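Local coordinates for protein YciF (Escherichia coli, PDB 2GS4) that is a homodimeric, ferritin-like stress protein probably related to rubrerythrin, built as a helical bundle that probably binds metal, though its precise role is not established, at residues 87-92 with 100-105; 22-27 with 45-50; 66-71 with 127-132; 7-12 with 121-126. All coordinates share one frame; numbering follows the deposited sequence.

Interaction 1: 87-92 with 100-105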
loop_
_atom_site.group_PDB
_atom_site.type_symbol
_atom_site.label_atom_id
_atom_site.label_comp_id
_atom_site.label_asym_id
_atom_site.label_seq_id
_atom_site.Cartn_x
_atom_site.Cartn_y
_atom_site.Cartn_z
ATOM N N GLU A 87 2.063 11.915 11.013
ATOM C CA GLU A 87 1.489 13.240 10.831
ATOM C C GLU A 87 0.515 13.531 11.972
ATOM O O GLU A 87 0.324 14.680 12.358
ATOM C CB GLU A 87 0.771 13.348 9.487
ATOM C CG GLU A 87 1.499 14.210 8.482
ATOM C CD GLU A 87 0.620 14.591 7.317
ATOM O OE1 GLU A 87 -0.317 15.392 7.517
ATOM O OE2 GLU A 87 0.859 14.085 6.204
ATOM N N VAL A 88 -0.111 12.481 12.507
ATOM C CA VAL A 88 -1.038 12.649 13.629
ATOM C C VAL A 88 -0.212 12.859 14.896
ATOM O O VAL A 88 -0.475 13.780 15.671
ATOM C CB VAL A 88 -1.959 11.408 13.824
ATOM C CG1 VAL A 88 -2.791 11.568 15.080
ATOM C CG2 VAL A 88 -2.890 11.248 12.607
ATOM N N ILE A 89 0.789 12.000 15.085
ATOM C CA ILE A 89 1.695 12.055 16.243
ATOM C C ILE A 89 2.315 13.442 16.406
ATOM O O ILE A 89 2.348 14.005 17.507
ATOM C CB ILE A 89 2.888 11.041 16.096
ATOM C CG1 ILE A 89 2.394 9.595 16.208
ATOM C CG2 ILE A 89 3.962 11.329 17.144
ATOM C CD1 ILE A 89 3.427 8.542 15.775
ATOM N N GLU A 90 2.803 13.986 15.298
ATOM C CA GLU A 90 3.470 15.279 15.292
ATOM C C GLU A 90 2.565 16.508 15.187
ATOM O O GLU A 90 3.060 17.639 15.135
ATOM C CB GLU A 90 4.491 15.297 14.152
ATOM C CG GLU A 90 5.481 14.136 14.190
ATOM C CD GLU A 90 6.567 14.326 15.235
ATOM O OE1 GLU A 90 7.338 15.305 15.125
ATOM O OE2 GLU A 90 6.648 13.496 16.164
ATOM N N SER A 91 1.251 16.298 15.144
ATOM C CA SER A 91 0.315 17.420 15.053
ATOM C C SER A 91 0.036 17.930 16.461
ATOM O O SER A 91 0.589 17.406 17.432
ATOM C CB SER A 91 -1.004 16.959 14.447
ATOM O OG SER A 91 -1.724 16.180 15.391
ATOM N N THR A 92 -0.813 18.950 16.579
ATOM C CA THR A 92 -1.160 19.448 17.907
ATOM C C THR A 92 -2.503 18.876 18.344
ATOM O O THR A 92 -3.082 19.344 19.320
ATOM C CB THR A 92 -1.235 21.007 17.999
ATOM O OG1 THR A 92 -2.080 21.523 16.968
ATOM C CG2 THR A 92 0.152 21.624 17.890
ATOM N N ALA A 100 -8.467 9.461 18.437
ATOM C CA ALA A 100 -9.369 8.972 17.394
ATOM C C ALA A 100 -8.557 8.811 16.115
ATOM O O ALA A 100 -8.694 7.826 15.389
ATOM C CB ALA A 100 -10.508 9.962 17.168
ATOM N N ALA A 101 -7.707 9.794 15.852
ATOM C CA ALA A 101 -6.859 9.779 14.670
ATOM C C ALA A 101 -5.788 8.693 14.772
ATOM O O ALA A 101 -5.509 8.006 13.798
ATOM C CB ALA A 101 -6.206 11.142 14.481
ATOM N N LEU A 102 -5.194 8.534 15.948
ATOM C CA LEU A 102 -4.155 7.517 16.121
ATOM C C LEU A 102 -4.720 6.117 15.904
ATOM O O LEU A 102 -4.127 5.296 15.205
ATOM C CB LEU A 102 -3.509 7.638 17.507
ATOM C CG LEU A 102 -2.647 8.899 17.655
ATOM C CD1 LEU A 102 -2.155 9.047 19.094
ATOM C CD2 LEU A 102 -1.471 8.823 16.697
ATOM N N ILE A 103 -5.892 5.859 16.473
ATOM C CA ILE A 103 -6.550 4.572 16.325
ATOM C C ILE A 103 -6.920 4.361 14.857
ATOM O O ILE A 103 -6.680 3.295 14.296
ATOM C CB ILE A 103 -7.804 4.523 17.212
ATOM C CG1 ILE A 103 -7.369 4.654 18.675
ATOM C CG2 ILE A 103 -8.590 3.246 16.964
ATOM C CD1 ILE A 103 -8.479 4.535 19.684
ATOM N N ALA A 104 -7.473 5.396 14.233
ATOM C CA ALA A 104 -7.857 5.320 12.827
ATOM C C ALA A 104 -6.637 5.075 11.935
ATOM O O ALA A 104 -6.703 4.285 10.994
ATOM C CB ALA A 104 -8.577 6.604 12.408
ATOM N N ALA A 105 -5.532 5.752 12.223
ATOM C CA ALA A 105 -4.323 5.562 11.435
ATOM C C ALA A 105 -3.854 4.122 11.608
ATOM O O ALA A 105 -3.459 3.474 10.644
ATOM C CB ALA A 105 -3.240 6.536 11.884
#
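Val88 meets Leu102 and Ala101 because its CG1 stands anti to the backbone N (chi1 174°), which carries this methyl out to helix 95-126. In Leu102, CG is anti to the carbonyl carbon (chi1 -70°), and CD2 is the branch that reaches Val88. Val88 CG1 sits 3.4 Å from Leu102 CD2 and 3.5 Å from Ala101 CB; both pairs are closer than ordinary van der Waals contact, so the valine is tightly seated. Its other methyl, Val88 CG2, flanks Ala101 CB at 3.8 Å. The next residue, Ile89, brings CG1 to 4.0 Å from Leu102 CD2, the two side chains lying at about a right angle, and Leu31 of helix 6-33 touches both of them. Just beyond, helix 76-89 ends and the chain turns. Two donors of one residue grip Val88 O: Ser91 OG at 2.7 Å, with a C=O...OG angle of 134°, and Ser91 N at 3.1 Å. Ser91 OG is also bonded to Glu93 N, and Ile89 O is taken by Arg98 NH1. In this short connection between helix 76-89 and helix 95-126, Val88 O, Ser91 OG and Ile89 O thus find their partners within the turn and the start of the next helix, while the side-chain contact between the helices is purely apolar and depends on a close fit of shapes.

Interaction 2: 22-27 with 45-50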
loop_
_atom_site.group_PDB
_atom_site.type_symbol
_atom_site.label_atom_id
_atom_site.label_comp_id
_atom_site.label_asym_id
_atom_site.label_seq_id
_atom_site.Cartn_x
_atom_site.Cartn_y
_atom_site.Cartn_z
ATOM N N LYS A 22 9.245 -4.729 9.552
ATOM C CA LYS A 22 10.487 -4.125 10.026
ATOM C C LYS A 22 10.220 -2.652 10.358
ATOM O O LYS A 22 10.552 -2.164 11.436
ATOM C CB LYS A 22 11.543 -4.208 8.922
ATOM C CG LYS A 22 12.946 -4.524 9.386
ATOM C CD LYS A 22 13.136 -6.010 9.636
ATOM C CE LYS A 22 14.504 -6.267 10.248
ATOM N NZ LYS A 22 14.600 -7.621 10.846
ATOM N N GLN A 23 9.611 -1.949 9.409
ATOM C CA GLN A 23 9.287 -0.542 9.589
ATOM C C GLN A 23 8.236 -0.419 10.678
ATOM O O GLN A 23 8.297 0.492 11.508
ATOM C CB GLN A 23 8.732 0.055 8.290
ATOM C CG GLN A 23 9.633 -0.107 7.081
ATOM C CD GLN A 23 9.020 0.494 5.827
ATOM O OE1 GLN A 23 8.602 1.646 5.823
ATOM N NE2 GLN A 23 8.963 -0.288 4.761
ATOM N N LEU A 24 7.273 -1.338 10.696
ATOM C CA LEU A 24 6.231 -1.252 11.703
ATOM C C LEU A 24 6.801 -1.280 13.135
ATOM O O LEU A 24 6.314 -0.548 13.997
ATOM C CB LEU A 24 5.188 -2.355 11.497
ATOM C CG LEU A 24 3.775 -2.060 12.036
ATOM C CD1 LEU A 24 3.313 -0.665 11.607
ATOM C CD2 LEU A 24 2.797 -3.109 11.531
ATOM N N THR A 25 7.843 -2.081 13.381
ATOM C CA THR A 25 8.444 -2.154 14.727
ATOM C C THR A 25 8.810 -0.778 15.278
ATOM O O THR A 25 8.475 -0.455 16.420
ATOM C CB THR A 25 9.724 -3.045 14.769
ATOM O OG1 THR A 25 10.705 -2.532 13.864
ATOM C CG2 THR A 25 9.394 -4.494 14.407
ATOM N N ARG A 26 9.504 0.027 14.475
ATOM C CA ARG A 26 9.882 1.374 14.894
ATOM C C ARG A 26 8.623 2.219 15.111
ATOM O O ARG A 26 8.461 2.862 16.147
ATOM C CB ARG A 26 10.770 2.065 13.838
ATOM C CG ARG A 26 12.226 1.580 13.741
ATOM C CD ARG A 26 12.491 0.679 12.521
ATOM N NE ARG A 26 12.450 1.383 11.237
ATOM C CZ ARG A 26 12.808 0.836 10.074
ATOM N NH1 ARG A 26 13.236 -0.420 10.030
ATOM N NH2 ARG A 26 12.729 1.540 8.951
ATOM N N ALA A 27 7.727 2.204 14.131
ATOM C CA ALA A 27 6.502 2.992 14.210
ATOM C C ALA A 27 5.650 2.720 15.448
ATOM O O ALA A 27 5.133 3.646 16.067
ATOM C CB ALA A 27 5.671 2.782 12.956
ATOM N N HIS A 45 1.966 -1.144 22.315
ATOM C CA HIS A 45 3.114 -1.874 22.839
ATOM C C HIS A 45 2.893 -3.368 22.658
ATOM O O HIS A 45 3.823 -4.105 22.330
ATOM C CB HIS A 45 3.340 -1.550 24.319
ATOM C CG HIS A 45 4.579 -2.168 24.889
ATOM N ND1 HIS A 45 5.843 -1.886 24.410
ATOM C CD2 HIS A 45 4.750 -3.061 25.889
ATOM C CE1 HIS A 45 6.736 -2.582 25.091
ATOM N NE2 HIS A 45 6.097 -3.304 25.996
ATOM N N ALA A 46 1.658 -3.818 22.855
ATOM C CA ALA A 46 1.352 -5.227 22.683
ATOM C C ALA A 46 1.565 -5.607 21.218
ATOM O O ALA A 46 2.136 -6.655 20.924
ATOM C CB ALA A 46 -0.089 -5.517 23.098
ATOM N N HIS A 47 1.126 -4.753 20.297
ATOM C CA HIS A 47 1.286 -5.066 18.879
ATOM C C HIS A 47 2.753 -5.014 18.461
ATOM O O HIS A 47 3.165 -5.717 17.532
ATOM C CB HIS A 47 0.475 -4.110 18.006
ATOM C CG HIS A 47 0.310 -4.587 16.596
ATOM N ND1 HIS A 47 0.103 -3.728 15.540
ATOM C CD2 HIS A 47 0.321 -5.835 16.071
ATOM C CE1 HIS A 47 -0.004 -4.428 14.421
ATOM N NE2 HIS A 47 0.125 -5.707 14.718
ATOM N N LEU A 48 3.539 -4.184 19.147
ATOM C CA LEU A 48 4.962 -4.062 18.856
ATOM C C LEU A 48 5.625 -5.411 19.128
ATOM O O LEU A 48 6.493 -5.855 18.373
ATOM C CB LEU A 48 5.601 -2.993 19.745
ATOM C CG LEU A 48 7.132 -3.028 19.825
ATOM C CD1 LEU A 48 7.712 -3.073 18.424
ATOM C CD2 LEU A 48 7.653 -1.817 20.589
ATOM N N GLU A 49 5.215 -6.053 20.214
ATOM C CA GLU A 49 5.775 -7.351 20.561
ATOM C C GLU A 49 5.300 -8.412 19.581
ATOM O O GLU A 49 6.105 -9.176 19.054
ATOM C CB GLU A 49 5.393 -7.714 21.990
ATOM C CG GLU A 49 5.972 -6.747 23.000
ATOM C CD GLU A 49 7.459 -6.547 22.795
ATOM O OE1 GLU A 49 7.966 -5.451 23.115
ATOM O OE2 GLU A 49 8.126 -7.492 22.314
ATOM N N GLU A 50 3.996 -8.438 19.313
ATOM C CA GLU A 50 3.423 -9.390 18.370
ATOM C C GLU A 50 4.075 -9.239 16.983
ATOM O O GLU A 50 4.269 -10.230 16.288
ATOM C CB GLU A 50 1.890 -9.193 18.312
ATOM C CG GLU A 50 1.154 -9.812 17.123
ATOM C CD GLU A 50 -0.352 -9.539 17.162
ATOM O OE1 GLU A 50 -0.926 -9.172 16.113
ATOM O OE2 GLU A 50 -0.965 -9.695 18.243
#
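The imidazole of His47 receives Leu24 obliquely, the leucine methyl CD2 standing 4.2 Å from His47 CE1. On the ring's polar side His47 NE2 is hydrogen-bonded to Glu143 of helix 130-159, which probably holds the ring's rotation. The other flat group, the guanidinium of Arg26, lies on the outer part of helix 6-33, where Gln23 CA sits 3.8 Å above its plane, over the centre. The next residue after His47, Leu48, has CG anti to the backbone N (chi1 164°) and pushes CD1 against the main chain of helix 6-33, 3.4 Å from Thr25 O and 3.9 Å from Thr25 CA. Thr25 CB is a looser neighbour at 4.2 Å from the same Leu48 CD1. The backbones come near here, with Thr25 CA and Leu48 CA 5.7 Å apart. Inward, Leu24 also packs on Val109 and Glu113, while His47 touches Glu110 and Glu50 OE1 lies near Glu143 OE1. Two neighbouring helices joined by leucines, with a histidine and several carboxylates gathered beside them in the interior, are consistent with the ferritin-like four-helix bundle, whose relatives hold metal between such residues; a metal site here remains an inference.

Interaction 3: 66-71 with 127-132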
loop_
_atom_site.group_PDB
_atom_site.type_symbol
_atom_site.label_atom_id
_atom_site.label_comp_id
_atom_site.label_asym_id
_atom_site.label_seq_id
_atom_site.Cartn_x
_atom_site.Cartn_y
_atom_site.Cartn_z
ATOM N N SER A 66 12.958 -24.669 0.503
ATOM C CA SER A 66 14.325 -24.506 0.020
ATOM C C SER A 66 14.583 -23.338 -0.935
ATOM O O SER A 66 15.619 -22.677 -0.847
ATOM C CB SER A 66 14.776 -25.813 -0.635
ATOM O OG SER A 66 14.574 -26.904 0.248
ATOM N N ASN A 67 13.641 -23.085 -1.836
ATOM C CA ASN A 67 13.768 -22.021 -2.830
ATOM C C ASN A 67 13.499 -20.607 -2.309
ATOM O O ASN A 67 13.917 -19.627 -2.923
ATOM C CB ASN A 67 12.801 -22.292 -3.972
ATOM C CG ASN A 67 11.366 -22.323 -3.499
ATOM O OD1 ASN A 67 11.010 -23.116 -2.626
ATOM N ND2 ASN A 67 10.534 -21.458 -4.062
ATOM N N LEU A 68 12.796 -20.496 -1.190
ATOM C CA LEU A 68 12.463 -19.185 -0.646
ATOM C C LEU A 68 13.661 -18.403 -0.089
ATOM O O LEU A 68 14.632 -18.986 0.389
ATOM C CB LEU A 68 11.369 -19.345 0.422
ATOM C CG LEU A 68 10.081 -20.026 -0.072
ATOM C CD1 LEU A 68 9.031 -20.078 1.026
ATOM C CD2 LEU A 68 9.547 -19.265 -1.273
ATOM N N LYS A 69 13.588 -17.077 -0.190
ATOM C CA LYS A 69 14.631 -16.166 0.303
ATOM C C LYS A 69 13.890 -14.854 0.564
ATOM O O LYS A 69 12.715 -14.757 0.252
ATOM C CB LYS A 69 15.708 -15.929 -0.774
ATOM C CG LYS A 69 17.004 -15.273 -0.247
ATOM C CD LYS A 69 17.954 -14.837 -1.370
ATOM C CE LYS A 69 17.659 -13.421 -1.870
ATOM N NZ LYS A 69 18.398 -12.357 -1.120
ATOM N N ILE A 70 14.539 -13.866 1.171
ATOM C CA ILE A 70 13.892 -12.570 1.373
ATOM C C ILE A 70 14.767 -11.636 0.562
ATOM O O ILE A 70 15.974 -11.582 0.783
ATOM C CB ILE A 70 13.920 -12.068 2.848
ATOM C CG1 ILE A 70 12.984 -12.900 3.722
ATOM C CG2 ILE A 70 13.500 -10.603 2.906
ATOM C CD1 ILE A 70 11.535 -12.834 3.295
ATOM N N LYS A 71 14.185 -10.924 -0.393
ATOM C CA LYS A 71 14.975 -9.996 -1.183
ATOM C C LYS A 71 14.887 -8.632 -0.491
ATOM O O LYS A 71 13.828 -8.244 -0.006
ATOM C CB LYS A 71 14.456 -9.962 -2.630
ATOM C CG LYS A 71 14.707 -11.284 -3.401
ATOM C CD LYS A 71 14.154 -11.270 -4.830
ATOM C CE LYS A 71 14.778 -12.379 -5.684
ATOM N NZ LYS A 71 16.225 -12.134 -5.973
ATOM N N LEU A 127 0.674 -22.571 -4.009
ATOM C CA LEU A 127 1.983 -23.014 -4.485
ATOM C C LEU A 127 2.372 -24.342 -3.838
ATOM O O LEU A 127 3.440 -24.884 -4.103
ATOM C CB LEU A 127 3.048 -21.951 -4.194
ATOM C CG LEU A 127 3.026 -20.685 -5.061
ATOM C CD1 LEU A 127 3.735 -19.549 -4.344
ATOM C CD2 LEU A 127 3.685 -20.972 -6.402
ATOM N N GLY A 128 1.495 -24.859 -2.988
ATOM C CA GLY A 128 1.769 -26.120 -2.324
ATOM C C GLY A 128 2.670 -26.002 -1.108
ATOM O O GLY A 128 3.244 -27.001 -0.673
ATOM N N TYR A 129 2.819 -24.791 -0.571
ATOM C CA TYR A 129 3.645 -24.592 0.623
ATOM C C TYR A 129 2.738 -24.663 1.840
ATOM O O TYR A 129 2.331 -23.641 2.389
ATOM C CB TYR A 129 4.350 -23.230 0.609
ATOM C CG TYR A 129 5.210 -22.990 -0.603
ATOM C CD1 TYR A 129 5.649 -24.053 -1.385
ATOM C CD2 TYR A 129 5.566 -21.696 -0.986
ATOM C CE1 TYR A 129 6.413 -23.842 -2.521
ATOM C CE2 TYR A 129 6.329 -21.471 -2.123
ATOM C CZ TYR A 129 6.748 -22.551 -2.889
ATOM O OH TYR A 129 7.484 -22.351 -4.034
ATOM N N ARG A 130 2.436 -25.888 2.254
ATOM C CA ARG A 130 1.556 -26.164 3.381
ATOM C C ARG A 130 1.925 -25.463 4.694
ATOM O O ARG A 130 1.109 -24.746 5.270
ATOM C CB ARG A 130 1.504 -27.676 3.608
ATOM C CG ARG A 130 0.452 -28.142 4.586
ATOM C CD ARG A 130 0.865 -29.460 5.222
ATOM N NE ARG A 130 2.043 -29.294 6.072
ATOM C CZ ARG A 130 3.263 -29.726 5.770
ATOM N NH1 ARG A 130 3.487 -30.364 4.628
ATOM N NH2 ARG A 130 4.269 -29.515 6.611
ATOM N N LYS A 131 3.148 -25.672 5.170
ATOM C CA LYS A 131 3.585 -25.069 6.425
ATOM C C LYS A 131 3.540 -23.547 6.353
ATOM O O LYS A 131 3.189 -22.879 7.328
ATOM C CB LYS A 131 5.000 -25.534 6.773
ATOM C CG LYS A 131 5.522 -24.966 8.071
ATOM C CD LYS A 131 6.764 -25.694 8.537
ATOM C CE LYS A 131 7.241 -25.112 9.853
ATOM N NZ LYS A 131 6.145 -25.103 10.859
ATOM N N ALA A 132 3.898 -22.998 5.199
ATOM C CA ALA A 132 3.876 -21.554 5.030
ATOM C C ALA A 132 2.439 -21.045 5.155
ATOM O O ALA A 132 2.181 -20.111 5.912
ATOM C CB ALA A 132 4.470 -21.168 3.678
#
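Tyr129 is met by Leu68 at its ring and by Asn67 at its hydroxyl. Leu68 CD2 comes to 4.0 Å from Tyr129 CE2, the two side chains passing at a slant. Asn67 approaches from the opposite direction: its CG lies between the backbone N and the carbonyl carbon (chi1 61°), a turn that holds the amide up to the phenol with ND2 3.2 Å from Tyr129 OH and the amide plane 58° from that of the ring. The firm partner of Tyr129 OH is Glu7 OE2 on helix 6-33, to which it is hydrogen-bonded. Over the centre of one ring face lies CB of Leu127, the residue two before the tyrosine, 3.8 Å above the plane. The chain leaves helix 95-126 here through a Schellman motif: Gly128 takes a positive phi of 81°, where a CB would jam against the preceding carbonyl O, and Tyr129 N bonds back to Ala124 O in the last turn. Tyr129 is itself the N-cap residue of helix 130-159, so the ring projects from the link between two long helices of the bundle. A leucine in place of Tyr129 would probably leave Glu7 OE2 without its phenol partner and take away the ring that Leu68 and Leu127 touch. Farther out, Leu68 also touches Glu7, Tyr129 packs on Glu65, and Ala132 packs on Val61 and Ser64. Lys71 N is bonded to Ser15 OG of helix 6-33.

Interaction 4: 7-12 with 121-126; sequences EDVFIH and ATLAEQ
Phe10 reaches from helix 6-33 to Leu123 and Ala124 of helix 95-126. Its CB points toward that helix, and CG, anti to the backbone N (chi1 180°), sends the ring past Leu123, the two side chains sliding by each other in opposite directions. Along the ring, Phe10 CD2 meets Leu123 CB at 3.6 Å. Next comes Phe10 CE2, 3.8 Å from Ala124 CB and equally near Ala124 N. At the tip Phe10 CZ still touches Ala124 CB at 3.9 Å. Beside it, Val9 CG1 lies 4.1 Å from Leu123 CD1, these two side chains crossing nearly at right angles. Were Phe10 an alanine, Leu123 and Ala124 would probably face a gap, and the Leu123 side chain could shift. The short helical segments are roughly antiparallel, at 144° to each other, with axes 10.1 Å apart at their closest. Leu68 and Leu127 also touch Phe10, and Leu136 of helix 130-159 backs Ala124. Val9 also packs on Thr119 of the second subunit, so this corner, between helices 6-33, 95-126 and 130-159, borders the dimer partner.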
loop_
_atom_site.group_PDB
_atom_site.type_symbol
_atom_site.label_atom_id
_atom_site.label_comp_id
_atom_site.label_asym_id
_atom_site.label_seq_id
_atom_site.Cartn_x
_atom_site.Cartn_y
_atom_site.Cartn_z
ATOM N N GLU A 7 5.589 -18.022 -7.969
ATOM C CA GLU A 7 6.660 -18.106 -7.004
ATOM C C GLU A 7 7.387 -16.760 -6.887
ATOM O O GLU A 7 7.645 -16.292 -5.776
ATOM C CB GLU A 7 7.614 -19.216 -7.447
ATOM C CG GLU A 7 7.975 -20.174 -6.348
ATOM C CD GLU A 7 8.540 -19.442 -5.166
ATOM O OE1 GLU A 7 9.336 -18.510 -5.396
ATOM O OE2 GLU A 7 8.198 -19.792 -4.019
ATOM N N ASP A 8 7.715 -16.135 -8.019
ATOM C CA ASP A 8 8.393 -14.836 -7.985
ATOM C C ASP A 8 7.481 -13.803 -7.327
ATOM O O ASP A 8 7.936 -12.978 -6.538
ATOM C CB ASP A 8 8.740 -14.313 -9.386
ATOM C CG ASP A 8 9.744 -15.181 -10.127
ATOM O OD1 ASP A 8 10.698 -15.696 -9.506
ATOM O OD2 ASP A 8 9.583 -15.320 -11.358
ATOM N N VAL A 9 6.191 -13.841 -7.665
ATOM C CA VAL A 9 5.226 -12.905 -7.088
ATOM C C VAL A 9 5.171 -13.124 -5.582
ATOM O O VAL A 9 5.172 -12.168 -4.810
ATOM C CB VAL A 9 3.792 -13.104 -7.659
ATOM C CG1 VAL A 9 2.802 -12.203 -6.911
ATOM C CG2 VAL A 9 3.757 -12.765 -9.143
ATOM N N PHE A 10 5.118 -14.386 -5.171
ATOM C CA PHE A 10 5.067 -14.711 -3.755
ATOM C C PHE A 10 6.303 -14.226 -3.013
ATOM O O PHE A 10 6.181 -13.598 -1.953
ATOM C CB PHE A 10 4.891 -16.220 -3.546
ATOM C CG PHE A 10 4.841 -16.630 -2.091
ATOM C CD1 PHE A 10 5.922 -17.272 -1.499
ATOM C CD2 PHE A 10 3.715 -16.364 -1.310
ATOM C CE1 PHE A 10 5.889 -17.638 -0.146
ATOM C CE2 PHE A 10 3.672 -16.723 0.035
ATOM C CZ PHE A 10 4.763 -17.366 0.617
ATOM N N ILE A 11 7.488 -14.502 -3.557
ATOM C CA ILE A 11 8.698 -14.064 -2.883
ATOM C C ILE A 11 8.742 -12.533 -2.808
ATOM O O ILE A 11 9.117 -11.963 -1.787
ATOM C CB ILE A 11 9.985 -14.646 -3.562
ATOM C CG1 ILE A 11 11.206 -14.261 -2.743
ATOM C CG2 ILE A 11 10.121 -14.174 -4.996
ATOM C CD1 ILE A 11 11.027 -14.632 -1.328
ATOM N N HIS A 12 8.333 -11.871 -3.885
ATOM C CA HIS A 12 8.307 -10.412 -3.918
ATOM C C HIS A 12 7.403 -9.862 -2.810
ATOM O O HIS A 12 7.826 -9.012 -2.024
ATOM C CB HIS A 12 7.800 -9.917 -5.280
ATOM C CG HIS A 12 7.343 -8.491 -5.271
ATOM N ND1 HIS A 12 8.213 -7.427 -5.170
ATOM C CD2 HIS A 12 6.100 -7.955 -5.338
ATOM C CE1 HIS A 12 7.529 -6.297 -5.180
ATOM N NE2 HIS A 12 6.244 -6.589 -5.280
ATOM N N ALA A 121 -1.029 -15.848 2.227
ATOM C CA ALA A 121 -1.511 -17.157 2.660
ATOM C C ALA A 121 -2.131 -17.935 1.494
ATOM O O ALA A 121 -1.890 -19.137 1.350
ATOM C CB ALA A 121 -2.522 -16.994 3.786
ATOM N N THR A 122 -2.923 -17.252 0.664
ATOM C CA THR A 122 -3.561 -17.896 -0.489
ATOM C C THR A 122 -2.499 -18.312 -1.509
ATOM O O THR A 122 -2.542 -19.430 -2.034
ATOM C CB THR A 122 -4.618 -16.952 -1.158
ATOM O OG1 THR A 122 -5.657 -16.650 -0.218
ATOM C CG2 THR A 122 -5.256 -17.612 -2.377
ATOM N N LEU A 123 -1.537 -17.433 -1.779
ATOM C CA LEU A 123 -0.474 -17.753 -2.726
ATOM C C LEU A 123 0.321 -18.953 -2.219
ATOM O O LEU A 123 0.584 -19.891 -2.965
ATOM C CB LEU A 123 0.456 -16.555 -2.928
ATOM C CG LEU A 123 -0.170 -15.376 -3.675
ATOM C CD1 LEU A 123 0.883 -14.303 -3.897
ATOM C CD2 LEU A 123 -0.728 -15.845 -5.011
ATOM N N ALA A 124 0.695 -18.926 -0.946
ATOM C CA ALA A 124 1.441 -20.031 -0.365
ATOM C C ALA A 124 0.632 -21.316 -0.526
ATOM O O ALA A 124 1.175 -22.347 -0.920
ATOM C CB ALA A 124 1.726 -19.763 1.114
ATOM N N GLU A 125 -0.664 -21.253 -0.234
ATOM C CA GLU A 125 -1.515 -22.434 -0.365
ATOM C C GLU A 125 -1.534 -22.951 -1.791
ATOM O O GLU A 125 -1.398 -24.152 -2.037
ATOM C CB GLU A 125 -2.945 -22.120 0.057
ATOM C CG GLU A 125 -3.296 -22.670 1.416
ATOM C CD GLU A 125 -4.730 -22.391 1.800
ATOM O OE1 GLU A 125 -5.086 -21.203 1.943
ATOM O OE2 GLU A 125 -5.503 -23.358 1.954
ATOM N N GLN A 126 -1.706 -22.031 -2.730
ATOM C CA GLN A 126 -1.759 -22.378 -4.138
ATOM C C GLN A 126 -0.425 -22.855 -4.705
ATOM O O GLN A 126 -0.392 -23.479 -5.766
ATOM C CB GLN A 126 -2.300 -21.185 -4.932
ATOM C CG GLN A 126 -3.802 -21.007 -4.768
ATOM C CD GLN A 126 -4.591 -21.990 -5.616
ATOM O OE1 GLN A 126 -4.772 -21.783 -6.815
ATOM N NE2 GLN A 126 -5.051 -23.072 -5.000
#

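Overall arrangement
Interactions 3 and 4 form one cluster at one end of the bundle, their centres about 8 Å apart. Interaction 1 lies on the other side of the chain's centre, about 37 Å from interaction 3 and 34 Å from interaction 4 between centres. Interaction 2 is the most central, about 17 Å from interaction 1 and 24 Å from each of the others. Helix 6-33 serves interactions 2 and 4, and helix 95-126 serves 1 and 4. Interactions 1 and 2 close in series within the long loop spanned by interaction 4, whereas 3 and 4 interlock along the chain. The contacts thus spread along the bundle from one end to the other, with interaction 2 beside the interior carboxylates where metal probably binds.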